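Local coordinates for probable csgAB operon transcriptional regulatory protein (Salmonella typhimurium, PDB 5XP0) that acts as the master regulator of adhesive curli fimbriae expression, being necessary for csgAB operon transcription and promoting biofilm formation, at residues Q39-T44 with S126-I131. Sequence-based numbering, arbitrary orientation.
Sequences QSLAIT and SGLQGI
In the CheY-like receiver domain of this regulator, the C-terminal end of helix 28-41 meets helix 121-132 through Leu41, whose two methyls rest against Leu128 and Gln129. CD1 of Leu41 meets Leu128 alone, lying 3.8 Å from CB of Leu128 and 4.0 Å from CD1 of Leu128. The two leucine side chains cross at about a right angle. CD2 of Leu41 faces mainly Gln129, 3.6 Å from CG of Gln129 in the aliphatic part of the glutamine, and also approaches CB of Leu128 at 4.0 Å. With CG anti to its carbonyl carbon (chi1 -61°), Leu41 carries its branched end closer to helix 121-132 than its CB direction alone would suggest. These carbon-to-carbon contacts make the joint apolar. The CA atoms of Leu41 and Gln129, the nearest pair, are 6.8 Å apart and 149 Å² is buried in total, which marks it as close but small. Just beyond it, Ala42 takes a positive phi (58°) and ends the helical path, and Thr44 pairs through its backbone with Leu20 of strand 19-24. On the sheet side, Leu128 also touches Leu64 of strand 61-66, while Ile131 packs on strands 61-66 and 90-94.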
ATOM      1  N   GLN B  39      14.506   5.415   2.258  1.00 35.34           N
ATOM      2  CA  GLN B  39      15.219   6.659   2.000  1.00 41.71           C
ATOM      3  C   GLN B  39      15.215   7.563   3.219  1.00 37.80           C
ATOM      4  O   GLN B  39      16.221   8.206   3.517  1.00 38.57           O
ATOM      5  CB  GLN B  39      14.597   7.398   0.819  1.00 66.24           C
ATOM      6  CG  GLN B  39      14.900   6.784  -0.517  1.00 78.14           C
ATOM      7  CD  GLN B  39      14.010   7.338  -1.607  1.00 86.28           C
ATOM      8  OE1 GLN B  39      13.269   8.300  -1.390  1.00104.26           O
ATOM      9  NE2 GLN B  39      14.083   6.744  -2.788  1.00 76.67           N
ATOM     10  N   SER B  40      14.114   7.602   3.959  1.00 36.27           N
ATOM     11  CA  SER B  40      14.070   8.476   5.114  1.00 44.69           C
ATOM     12  C   SER B  40      14.943   7.948   6.234  1.00 36.43           C
ATOM     13  O   SER B  40      15.490   8.732   7.004  1.00 39.48           O
ATOM     14  CB  SER B  40      12.636   8.609   5.632  1.00 33.25           C
ATOM     15  OG  SER B  40      11.777   9.084   4.635  1.00 39.10           O
ATOM     16  N   LEU B  41      15.035   6.631   6.371  1.00 33.59           N
ATOM     17  CA  LEU B  41      15.801   6.029   7.448  1.00 33.50           C
ATOM     18  C   LEU B  41      17.216   5.651   7.044  1.00 39.19           C
ATOM     19  O   LEU B  41      17.998   5.305   7.920  1.00 45.55           O
ATOM     20  CB  LEU B  41      15.111   4.753   7.951  1.00 32.75           C
ATOM     21  CG  LEU B  41      13.693   5.005   8.507  1.00 48.03           C
ATOM     22  CD1 LEU B  41      12.904   3.710   8.610  1.00 36.83           C
ATOM     23  CD2 LEU B  41      13.765   5.693   9.857  1.00 57.29           C
ATOM     24  N   ALA B  42      17.552   5.718   5.760  1.00 38.49           N
ATOM     25  CA  ALA B  42      18.856   5.293   5.253  1.00 43.50           C
ATOM     26  C   ALA B  42      19.115   3.829   5.606  1.00 39.31           C
ATOM     27  O   ALA B  42      20.186   3.457   6.083  1.00 39.16           O
ATOM     28  CB  ALA B  42      19.986   6.194   5.787  1.00 42.12           C
ATOM     29  N   ILE B  43      18.136   2.978   5.322  1.00 35.79           N
ATOM     30  CA  ILE B  43      18.231   1.572   5.675  1.00 44.55           C
ATOM     31  C   ILE B  43      17.792   0.724   4.484  1.00 34.28           C
ATOM     32  O   ILE B  43      17.080   1.183   3.595  1.00 34.50           O
ATOM     33  CB  ILE B  43      17.355   1.296   6.915  1.00 41.21           C
ATOM     34  CG1 ILE B  43      17.527  -0.121   7.415  1.00 46.04           C
ATOM     35  CG2 ILE B  43      15.908   1.529   6.573  1.00 40.41           C
ATOM     36  CD1 ILE B  43      16.765  -0.395   8.726  1.00 61.34           C
ATOM     37  N   THR B  44      18.257  -0.513   4.464  1.00 32.67           N
ATOM     38  CA  THR B  44      17.824  -1.440   3.437  1.00 47.30           C
ATOM     39  C   THR B  44      16.480  -2.040   3.843  1.00 37.52           C
ATOM     40  O   THR B  44      16.063  -1.983   5.009  1.00 32.32           O
ATOM     41  CB  THR B  44      18.901  -2.507   3.207  1.00 71.67           C
ATOM     42  OG1 THR B  44      18.650  -3.182   1.967  1.00 90.38           O
ATOM     43  CG2 THR B  44      18.913  -3.510   4.309  1.00 61.25           C
ATOM     44  N   SER B 126       9.193   8.869  12.269  1.00 37.72           N
ATOM     45  CA  SER B 126       9.726   9.261  13.572  1.00 43.25           C
ATOM     46  C   SER B 126       9.734   8.084  14.539  1.00 35.43           C
ATOM     47  O   SER B 126      10.697   7.874  15.274  1.00 34.33           O
ATOM     48  CB  SER B 126       8.917  10.424  14.127  1.00 57.08           C
ATOM     49  OG  SER B 126       9.353  11.639  13.543  1.00 63.41           O
ATOM     50  N   GLY B 127       8.689   7.275  14.526  1.00 44.09           N
ATOM     51  CA  GLY B 127       8.685   6.102  15.381  1.00 34.17           C
ATOM     52  C   GLY B 127       9.794   5.134  15.032  1.00 43.57           C
ATOM     53  O   GLY B 127      10.464   4.600  15.917  1.00 36.23           O
ATOM     54  N   LEU B 128      10.004   4.893  13.732  1.00 34.97           N
ATOM     55  CA  LEU B 128      11.050   3.972  13.310  1.00 29.35           C
ATOM     56  C   LEU B 128      12.442   4.517  13.603  1.00 30.21           C
ATOM     57  O   LEU B 128      13.358   3.741  13.895  1.00 38.43           O
ATOM     58  CB  LEU B 128      10.883   3.652  11.807  1.00 31.69           C
ATOM     59  CG  LEU B 128       9.636   2.803  11.529  1.00 52.10           C
ATOM     60  CD1 LEU B 128       9.362   2.659  10.025  1.00 47.27           C
ATOM     61  CD2 LEU B 128       9.770   1.428  12.152  1.00 80.36           C
ATOM     62  N   GLN B 129      12.626   5.833  13.538  1.00 34.97           N
ATOM     63  CA  GLN B 129      13.896   6.391  13.959  1.00 36.30           C
ATOM     64  C   GLN B 129      14.135   6.079  15.427  1.00 37.13           C
ATOM     65  O   GLN B 129      15.261   5.775  15.833  1.00 40.38           O
ATOM     66  CB  GLN B 129      13.912   7.901  13.709  1.00 45.50           C
ATOM     67  CG  GLN B 129      13.968   8.323  12.264  1.00 66.25           C
ATOM     68  CD  GLN B 129      13.688   9.803  12.091  1.00 75.66           C
ATOM     69  OE1 GLN B 129      12.905  10.391  12.842  1.00 96.26           O
ATOM     70  NE2 GLN B 129      14.331  10.416  11.106  1.00 65.64           N
ATOM     71  N   GLY B 130      13.066   6.083  16.231  1.00 43.20           N
ATOM     72  CA  GLY B 130      13.195   5.647  17.616  1.00 43.02           C
ATOM     73  C   GLY B 130      13.611   4.193  17.754  1.00 43.18           C
ATOM     74  O   GLY B 130      14.444   3.852  18.608  1.00 37.57           O
ATOM     75  N   ILE B 131      13.033   3.309  16.929  1.00 34.92           N
ATOM     76  CA  ILE B 131      13.375   1.890  17.028  1.00 37.39           C
ATOM     77  C   ILE B 131      14.846   1.685  16.732  1.00 35.38           C
ATOM     78  O   ILE B 131      15.530   0.896  17.399  1.00 41.36           O
ATOM     79  CB  ILE B 131      12.503   1.033  16.084  1.00 40.11           C
ATOM     80  CG1 ILE B 131      11.098   0.835  16.632  1.00 69.91           C
ATOM     81  CG2 ILE B 131      13.111  -0.368  15.941  1.00 42.52           C
ATOM     82  CD1 ILE B 131      10.253   2.026  16.590  1.00100.05           C
TER